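Local coordinates for mitochondrial enolase superfamily member 1 (Homo sapiens, PDB 4A35), which catalyses the magnesium-dependent dehydration of L-fuconate to 2-keto-3-deoxy-L-fuconate, a step in L-fucose catabolism, at residues 73-78 / 97-102; 248-253 / 263-268. One frame throughout, in Å; residues are numbered along the deposited sequence. Where two conformers were deposited one is given.

Interaction 1: residues 73-78 / 97-102; sequences LAHHVL and TSDGQL
His76 reaches across to Asp99 with its ring edge foremost: NE2 donates to OD2 at 2.7 Å, and the carboxylate oxygen lies nearly in the imidazole plane. The bond is nonetheless bent, with an angle of 139° at the hydrogen, because OD2 sits somewhat to the CE1 side of the N-H direction. On the Asp99 side the anti lone pair is used, and the ring and carboxylate planes stand 71° apart. His75 comes over one face of the His76 ring, its CE1 3.4 Å above that plane and offset toward the rim. Its own edge is turned to the same OD2, but at 4.3 Å from NE2 it is a neighbour, not a bonded partner.

The other carboxylate oxygen is occupied within its own segment. With chi1 at 175° Asp99 CG lies opposite its own backbone N, which carries OD2 out to His76 while OD1 faces the turn and accepts from Gln101 N at 3.0 Å, closing an Asx turn, and from Leu102 N at 2.9 Å, the latter meeting OD1 from above the carboxylate plane. Three N-H groups thus hold the buried carboxylate and fix its rotation, in a turn that follows helix 89-97 in the N-terminal capping domain of this enolase-superfamily enzyme. Beside this polar bridge Leu73 and Leu102 cross at their branch ends, CD2 of the former 3.9 Å from CD1 of the latter. Leu73 and His76 also pack on Leu96 of helix 89-97, while Gln101 hydrogen-bonds to Asp32 and Lys61 of the second subunit and Leu102 packs on its Gly62.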
ATOM      1  N   LEU A  73       6.546  -7.620  13.885  1.00 17.14           N
ATOM      2  CA  LEU A  73       5.805  -6.768  14.818  1.00 18.17           C
ATOM      3  C   LEU A  73       5.725  -7.319  16.226  1.00 21.73           C
ATOM      4  O   LEU A  73       5.413  -6.566  17.159  1.00 20.22           O
ATOM      5  CB  LEU A  73       4.357  -6.588  14.303  1.00 16.54           C
ATOM      6  CG  LEU A  73       4.200  -5.695  13.064  1.00 19.43           C
ATOM      7  CD1 LEU A  73       2.844  -5.943  12.382  1.00 19.69           C
ATOM      8  CD2 LEU A  73       4.435  -4.225  13.406  1.00 20.89           C
ATOM      9  N   ALA A  74       5.931  -8.638  16.376  1.00 19.64           N
ATOM     10  CA  ALA A  74       5.729  -9.366  17.650  1.00 20.65           C
ATOM     11  C   ALA A  74       6.387  -8.715  18.891  1.00 25.20           C
ATOM     12  O   ALA A  74       5.761  -8.704  19.964  1.00 24.18           O
ATOM     13  CB  ALA A  74       6.191 -10.818  17.529  1.00 21.32           C
ATOM     14  N   HIS A  75       7.624  -8.172  18.759  1.00 22.06           N
ATOM     15  CA  HIS A  75       8.335  -7.581  19.919  1.00 22.86           C
ATOM     16  C   HIS A  75       7.522  -6.381  20.559  1.00 29.04           C
ATOM     17  O   HIS A  75       7.698  -6.093  21.755  1.00 28.79           O
ATOM     18  CB  HIS A  75       9.753  -7.153  19.533  1.00 22.33           C
ATOM     19  CG  HIS A  75       9.768  -5.950  18.625  1.00 24.37           C
ATOM     20  ND1 HIS A  75       9.972  -4.675  19.123  1.00 26.47           N
ATOM     21  CD2 HIS A  75       9.592  -5.872  17.284  1.00 23.32           C
ATOM     22  CE1 HIS A  75       9.921  -3.861  18.069  1.00 23.74           C
ATOM     23  NE2 HIS A  75       9.714  -4.530  16.945  1.00 23.32           N
ATOM     24  N   HIS A  76       6.637  -5.711  19.764  1.00 24.91           N
ATOM     25  CA  HIS A  76       5.772  -4.604  20.260  1.00 23.98           C
ATOM     26  C   HIS A  76       4.677  -5.093  21.208  1.00 26.92           C
ATOM     27  O   HIS A  76       4.219  -4.309  22.040  1.00 26.59           O
ATOM     28  CB  HIS A  76       5.074  -3.824  19.119  1.00 23.36           C
ATOM     29  CG  HIS A  76       5.991  -2.978  18.273  1.00 26.74           C
ATOM     30  ND1 HIS A  76       6.831  -2.016  18.837  1.00 30.07           N
ATOM     31  CD2 HIS A  76       6.219  -3.024  16.938  1.00 26.70           C
ATOM     32  CE1 HIS A  76       7.505  -1.490  17.812  1.00 28.13           C
ATOM     33  NE2 HIS A  76       7.120  -2.027  16.652  1.00 26.79           N
ATOM     34  N   VAL A  77       4.238  -6.369  21.087  1.00 24.45           N
ATOM     35  CA  VAL A  77       3.148  -6.859  21.937  1.00 25.47           C
ATOM     36  C   VAL A  77       3.693  -7.773  23.045  1.00 26.67           C
ATOM     37  O   VAL A  77       3.098  -7.836  24.116  1.00 25.27           O
ATOM     38  CB  VAL A  77       2.020  -7.536  21.076  1.00 30.73           C
ATOM     39  CG1 VAL A  77       2.441  -8.896  20.525  1.00 30.12           C
ATOM     40  CG2 VAL A  77       0.688  -7.624  21.829  1.00 31.20           C
ATOM     41  N   LEU A  78       4.829  -8.431  22.819  1.00 22.96           N
ATOM     42  CA  LEU A  78       5.408  -9.350  23.789  1.00 23.39           C
ATOM     43  C   LEU A  78       5.929  -8.597  25.021  1.00 27.62           C
ATOM     44  O   LEU A  78       6.482  -7.496  24.894  1.00 26.50           O
ATOM     45  CB  LEU A  78       6.541 -10.174  23.151  1.00 23.89           C
ATOM     46  CG  LEU A  78       6.090 -11.315  22.197  1.00 28.38           C
ATOM     47  CD1 LEU A  78       7.309 -11.863  21.425  1.00 30.03           C
ATOM     48  CD2 LEU A  78       5.392 -12.460  22.983  1.00 28.30           C
ATOM     49  N   THR A  97       1.845   0.854  13.640  1.00 17.83           N
ATOM     50  CA  THR A  97       1.624   1.396  12.276  1.00 17.22           C
ATOM     51  C   THR A  97       2.620   2.515  11.877  1.00 21.54           C
ATOM     52  O   THR A  97       2.684   2.867  10.686  1.00 19.91           O
ATOM     53  CB  THR A  97       0.167   1.939  12.165  1.00 18.99           C
ATOM     54  OG1 THR A  97       0.026   2.974  13.130  1.00 17.43           O
ATOM     55  CG2 THR A  97      -0.903   0.862  12.302  1.00 19.60           C
ATOM     56  N   SER A  98       3.302   3.137  12.876  1.00 18.12           N
ATOM     57  CA  SER A  98       4.290   4.178  12.614  1.00 18.00           C
ATOM     58  C   SER A  98       5.612   3.826  13.300  1.00 20.50           C
ATOM     59  O   SER A  98       6.297   4.705  13.838  1.00 19.10           O
ATOM     60  CB  SER A  98       3.777   5.551  13.037  1.00 18.37           C
ATOM     61  OG  SER A  98       4.507   6.561  12.355  1.00 18.21           O
ATOM     62  N   ASP A  99       5.994   2.536  13.256  1.00 17.62           N
ATOM     63  CA  ASP A  99       7.321   2.106  13.756  1.00 17.28           C
ATOM     64  C   ASP A  99       8.377   2.866  12.883  1.00 21.77           C
ATOM     65  O   ASP A  99       8.240   2.852  11.674  1.00 18.33           O
ATOM     66  CB  ASP A  99       7.427   0.573  13.613  1.00 18.17           C
ATOM     67  CG  ASP A  99       8.788   0.001  13.987  1.00 23.92           C
ATOM     68  OD1 ASP A  99       9.764   0.298  13.286  1.00 19.68           O
ATOM     69  OD2 ASP A  99       8.853  -0.801  14.931  1.00 28.99           O
ATOM     70  N   GLY A 100       9.331   3.590  13.489  1.00 19.32           N
ATOM     71  CA  GLY A 100      10.292   4.432  12.766  1.00 19.92           C
ATOM     72  C   GLY A 100      11.015   3.756  11.615  1.00 21.15           C
ATOM     73  O   GLY A 100      11.371   4.428  10.651  1.00 20.91           O
ATOM     74  N   GLN A 101      11.171   2.405  11.666  1.00 18.25           N
ATOM     75  CA  GLN A 101      11.773   1.690  10.536  1.00 18.09           C
ATOM     76  C   GLN A 101      10.724   0.890   9.740  1.00 19.95           C
ATOM     77  O   GLN A 101      10.714   0.985   8.517  1.00 18.78           O
ATOM     78  CB  GLN A 101      12.899   0.749  10.996  1.00 17.85           C
ATOM     79  CG  GLN A 101      14.080   1.525  11.592  1.00 18.40           C
ATOM     80  CD  GLN A 101      15.290   0.676  11.904  1.00 20.97           C
ATOM     81  OE1 GLN A 101      15.302  -0.538  11.746  1.00 16.84           O
ATOM     82  NE2 GLN A 101      16.368   1.304  12.333  1.00 19.21           N
ATOM     83  N   LEU A 102       9.850   0.083  10.431  1.00 17.06           N
ATOM     84  CA  LEU A 102       8.891  -0.769   9.719  1.00 16.94           C
ATOM     85  C   LEU A 102       7.883   0.030   8.914  1.00 18.33           C
ATOM     86  O   LEU A 102       7.387  -0.478   7.922  1.00 19.74           O
ATOM     87  CB  LEU A 102       8.137  -1.717  10.690  1.00 17.80           C
ATOM     88  CG  LEU A 102       8.917  -2.904  11.200  1.00 23.85           C
ATOM     89  CD1 LEU A 102       8.139  -3.640  12.341  1.00 25.31           C
ATOM     90  CD2 LEU A 102       9.257  -3.890  10.064  1.00 24.42           C
TER

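Interaction 2: residues 248-253 / 263-268; sequences LMMDAN and EWMSKL. With MG (magnesium ion), chain B.
OD2 of Asp251, the residue after the Met250 that packs on helix 258-268, is gripped by the magnesium ion, 2.2 Å away, and by a hydrogen bond from Lys223, the proton donor/acceptor inferred by similarity. OD1 accepts hydrogen bonds from Asn253 N at 3.0 Å, completing an Asx turn, and from a metal-bound water 2.6 Å away. Asn253 ND2 donates to a second water on the ion, the ND2 to water O distance being 2.8 Å. The carboxylate is therefore held in place by metal, backbone and water together, with Glu277 and Glu306 supplying the remaining protein ligands of the magnesium.

Met250 points the other way, toward the helix. Its chain is extended beyond CG, so the thioether end is carried out to the helix surface, where CE lies 3.8 Å from Leu268 CB and 3.5 Å from Leu268 O. Met265, bent at chi2 and chi3 (-52° and -56°), folds its methyl back so that CE lies 3.9 Å from Met250 SD; the two side chains run past one another in opposite senses. Cutting Met250 back to an alanine here would probably open a gap between strand and helix, with Met265 CE and Leu268 CB losing the thioether they pack on. The contact joins the first two elements of the beta-alpha-beta unit of strand 247-251, helix 258-268 and strand 275-277 in the barrel domain. Met250 rests also on Val222 of strand 219-223 and Ile276 of strand 275-277, the parallel neighbours on either side of its own strand.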
ATOM      1  N   LEU A 248     -30.116  -7.086  -6.577  1.00 19.14           N
ATOM      2  CA  LEU A 248     -28.955  -7.592  -7.305  1.00 20.54           C
ATOM      3  C   LEU A 248     -27.798  -6.580  -7.213  1.00 24.78           C
ATOM      4  O   LEU A 248     -27.994  -5.409  -7.528  1.00 24.08           O
ATOM      5  CB  LEU A 248     -29.318  -7.864  -8.783  1.00 21.68           C
ATOM      6  CG  LEU A 248     -28.160  -8.387  -9.669  1.00 25.84           C
ATOM      7  CD1 LEU A 248     -27.671  -9.785  -9.177  1.00 25.51           C
ATOM      8  CD2 LEU A 248     -28.600  -8.411 -11.177  1.00 26.48           C
ATOM      9  N   MET A 249     -26.590  -7.037  -6.812  1.00 21.47           N
ATOM     10  CA  MET A 249     -25.385  -6.211  -6.775  1.00 22.28           C
ATOM     11  C   MET A 249     -24.343  -6.813  -7.714  1.00 23.75           C
ATOM     12  O   MET A 249     -24.229  -8.034  -7.785  1.00 24.72           O
ATOM     13  CB  MET A 249     -24.794  -6.085  -5.351  1.00 23.77           C
ATOM     14  CG  MET A 249     -25.775  -5.559  -4.373  1.00 28.81           C
ATOM     15  SD  MET A 249     -26.494  -6.930  -3.390  1.00 34.53           S
ATOM     16  CE  MET A 249     -26.491  -6.101  -1.860  1.00 29.90           C
ATOM     17  N   MET A 250     -23.586  -5.976  -8.389  1.00 18.31           N
ATOM     18  CA  MET A 250     -22.489  -6.427  -9.279  1.00 16.36           C
ATOM     19  C   MET A 250     -21.129  -6.066  -8.681  1.00 20.53           C
ATOM     20  O   MET A 250     -20.996  -5.012  -8.022  1.00 20.26           O
ATOM     21  CB  MET A 250     -22.651  -5.835 -10.683  1.00 17.22           C
ATOM     22  CG  MET A 250     -23.920  -6.367 -11.385  1.00 19.37           C
ATOM     23  SD  MET A 250     -24.149  -5.403 -12.886  1.00 21.95           S
ATOM     24  CE  MET A 250     -25.720  -6.088 -13.533  1.00 20.55           C
ATOM     25  N   ASP A 251     -20.099  -6.871  -8.999  1.00 17.91           N
ATOM     26  CA  ASP A 251     -18.763  -6.668  -8.433  1.00 18.33           C
ATOM     27  C   ASP A 251     -17.729  -6.945  -9.521  1.00 19.88           C
ATOM     28  O   ASP A 251     -17.659  -8.063 -10.034  1.00 17.17           O
ATOM     29  CB  ASP A 251     -18.580  -7.608  -7.212  1.00 20.10           C
ATOM     30  CG  ASP A 251     -17.256  -7.396  -6.467  1.00 18.56           C
ATOM     31  OD1 ASP A 251     -16.394  -6.646  -6.979  1.00 17.30           O
ATOM     32  OD2 ASP A 251     -17.060  -8.025  -5.400  1.00 20.70           O
ATOM     33  N   ALA A 252     -17.015  -5.902  -9.952  1.00 17.46           N
ATOM     34  CA  ALA A 252     -16.026  -6.001 -11.033  1.00 16.12           C
ATOM     35  C   ALA A 252     -14.622  -6.280 -10.507  1.00 18.59           C
ATOM     36  O   ALA A 252     -13.728  -6.423 -11.349  1.00 18.54           O
ATOM     37  CB  ALA A 252     -16.017  -4.723 -11.865  1.00 18.12           C
ATOM     38  N   ASN A 253     -14.407  -6.302  -9.152  1.00 15.58           N
ATOM     39  CA  ASN A 253     -13.049  -6.603  -8.595  1.00 14.97           C
ATOM     40  C   ASN A 253     -11.906  -5.847  -9.329  1.00 18.61           C
ATOM     41  O   ASN A 253     -10.834  -6.439  -9.666  1.00 16.93           O
ATOM     42  CB  ASN A 253     -12.774  -8.136  -8.661  1.00 18.54           C
ATOM     43  CG  ASN A 253     -13.635  -8.889  -7.674  1.00 24.99           C
ATOM     44  OD1 ASN A 253     -14.701  -9.383  -8.033  1.00 20.09           O
ATOM     45  ND2 ASN A 253     -13.292  -8.818  -6.391  1.00 26.96           N
ATOM     46  N   GLU A 263     -18.664   2.366 -19.808  1.00 21.58           N
ATOM     47  CA  GLU A 263     -19.214   1.713 -20.996  1.00 22.11           C
ATOM     48  C   GLU A 263     -19.802   0.302 -20.689  1.00 25.55           C
ATOM     49  O   GLU A 263     -20.914  -0.044 -21.128  1.00 23.98           O
ATOM     50  CB  GLU A 263     -18.115   1.625 -22.079  1.00 24.30           C
ATOM     51  CG  GLU A 263     -18.559   0.939 -23.373  1.00 35.03           C
ATOM     52  CD  GLU A 263     -19.781   1.492 -24.092  1.00 65.51           C
ATOM     53  OE1 GLU A 263     -20.114   2.685 -23.898  1.00 56.20           O
ATOM     54  OE2 GLU A 263     -20.391   0.730 -24.876  1.00 62.02           O
ATOM     55  N   TRP A 264     -19.041  -0.491 -19.978  1.00 21.10           N
ATOM     56  CA  TRP A 264     -19.436  -1.845 -19.588  1.00 22.04           C
ATOM     57  C   TRP A 264     -20.733  -1.808 -18.745  1.00 24.03           C
ATOM     58  O   TRP A 264     -21.694  -2.542 -19.024  1.00 21.54           O
ATOM     59  CB  TRP A 264     -18.276  -2.485 -18.816  1.00 20.12           C
ATOM     60  CG  TRP A 264     -18.325  -3.976 -18.770  1.00 21.82           C
ATOM     61  CD1 TRP A 264     -19.256  -4.749 -18.120  1.00 24.48           C
ATOM     62  CD2 TRP A 264     -17.263  -4.861 -19.149  1.00 20.92           C
ATOM     63  NE1 TRP A 264     -18.864  -6.060 -18.124  1.00 23.49           N
ATOM     64  CE2 TRP A 264     -17.648  -6.166 -18.756  1.00 24.35           C
ATOM     65  CE3 TRP A 264     -16.048  -4.691 -19.846  1.00 22.36           C
ATOM     66  CZ2 TRP A 264     -16.839  -7.291 -18.992  1.00 24.12           C
ATOM     67  CZ3 TRP A 264     -15.272  -5.821 -20.122  1.00 23.86           C
ATOM     68  CH2 TRP A 264     -15.662  -7.095 -19.674  1.00 24.68           C
ATOM     69  N   MET A 265     -20.795  -0.874 -17.788  1.00 20.24           N
ATOM     70  CA  MET A 265     -21.964  -0.735 -16.903  1.00 19.18           C
ATOM     71  C   MET A 265     -23.195  -0.226 -17.646  1.00 24.08           C
ATOM     72  O   MET A 265     -24.323  -0.584 -17.261  1.00 23.31           O
ATOM     73  CB  MET A 265     -21.654   0.126 -15.678  1.00 19.12           C
ATOM     74  CG  MET A 265     -20.782  -0.610 -14.650  1.00 19.54           C
ATOM     75  SD  MET A 265     -21.436  -2.254 -14.185  1.00 22.03           S
ATOM     76  CE  MET A 265     -23.127  -1.763 -13.613  1.00 18.98           C
ATOM     77  N   SER A 266     -22.998   0.564 -18.732  1.00 19.91           N
ATOM     78  CA  SER A 266     -24.125   1.038 -19.549  0.50 19.80           C
ATOM     79  C   SER A 266     -24.836  -0.163 -20.197  1.00 25.09           C
ATOM     80  O   SER A 266     -26.052  -0.124 -20.411  1.00 26.19           O
ATOM     81  CB  SER A 266     -23.653   2.012 -20.630  0.50 21.07           C
ATOM     82  OG  SER A 266     -23.059   1.317 -21.712  0.50 22.30           O
ATOM     83  N   LYS A 267     -24.072  -1.256 -20.478  1.00 23.14           N
ATOM     84  CA  LYS A 267     -24.598  -2.477 -21.109  1.00 24.45           C
ATOM     85  C   LYS A 267     -25.251  -3.429 -20.067  1.00 27.81           C
ATOM     86  O   LYS A 267     -26.140  -4.228 -20.419  1.00 28.35           O
ATOM     87  CB  LYS A 267     -23.471  -3.182 -21.872  1.00 26.75           C
ATOM     88  CG  LYS A 267     -23.117  -2.393 -23.134  1.00 36.08           C
ATOM     89  CD  LYS A 267     -21.777  -2.777 -23.661  1.00 51.37           C
ATOM     90  CE  LYS A 267     -21.479  -2.181 -25.011  1.00 69.11           C
ATOM     91  NZ  LYS A 267     -20.061  -2.431 -25.402  1.00 75.91           N
ATOM     92  N   LEU A 268     -24.776  -3.375 -18.802  1.00 23.18           N
ATOM     93  CA  LEU A 268     -25.332  -4.226 -17.713  1.00 22.24           C
ATOM     94  C   LEU A 268     -26.462  -3.520 -16.929  1.00 24.92           C
ATOM     95  O   LEU A 268     -27.101  -4.141 -16.069  1.00 21.99           O
ATOM     96  CB  LEU A 268     -24.217  -4.655 -16.723  1.00 22.03           C
ATOM     97  CG  LEU A 268     -23.172  -5.605 -17.291  1.00 24.68           C
ATOM     98  CD1 LEU A 268     -22.091  -5.916 -16.272  1.00 24.70           C
ATOM     99  CD2 LEU A 268     -23.825  -6.866 -17.966  1.00 24.23           C
TER
HETATM  100 MG    MG B1445     -15.901  -7.361  -3.690  1.00 23.25          MG
HETATM  101  O   HOH W   1     -14.806  -6.394  -4.979  1.00 22.47           O
HETATM  102  O   HOH W   2     -14.417  -9.251  -3.916  1.00 39.24           O
HETATM  103  O   HOH W   3     -16.599  -8.809  -2.565  1.00 29.17           O

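In the fold
From the N terminus, the chain first passes through the antiparallel sheet of the capping domain and helix 63-73. Interaction 1 then closes a loop of 18 residues, largely made of helices 82-86 and 89-97, before helix 110-131 begins. Much later, in the barrel domain, interaction 2 closes a shorter loop of nine residues between strand 247-251 and the helix that follows it. The two loops lie in series, neither nested nor crossed, with centres about 41 Å apart on opposite sides of the chain's centre. Interaction 1 ties two inter-helix loops together near the second subunit; interaction 2 joins a barrel strand bearing a magnesium ligand to its outer helix.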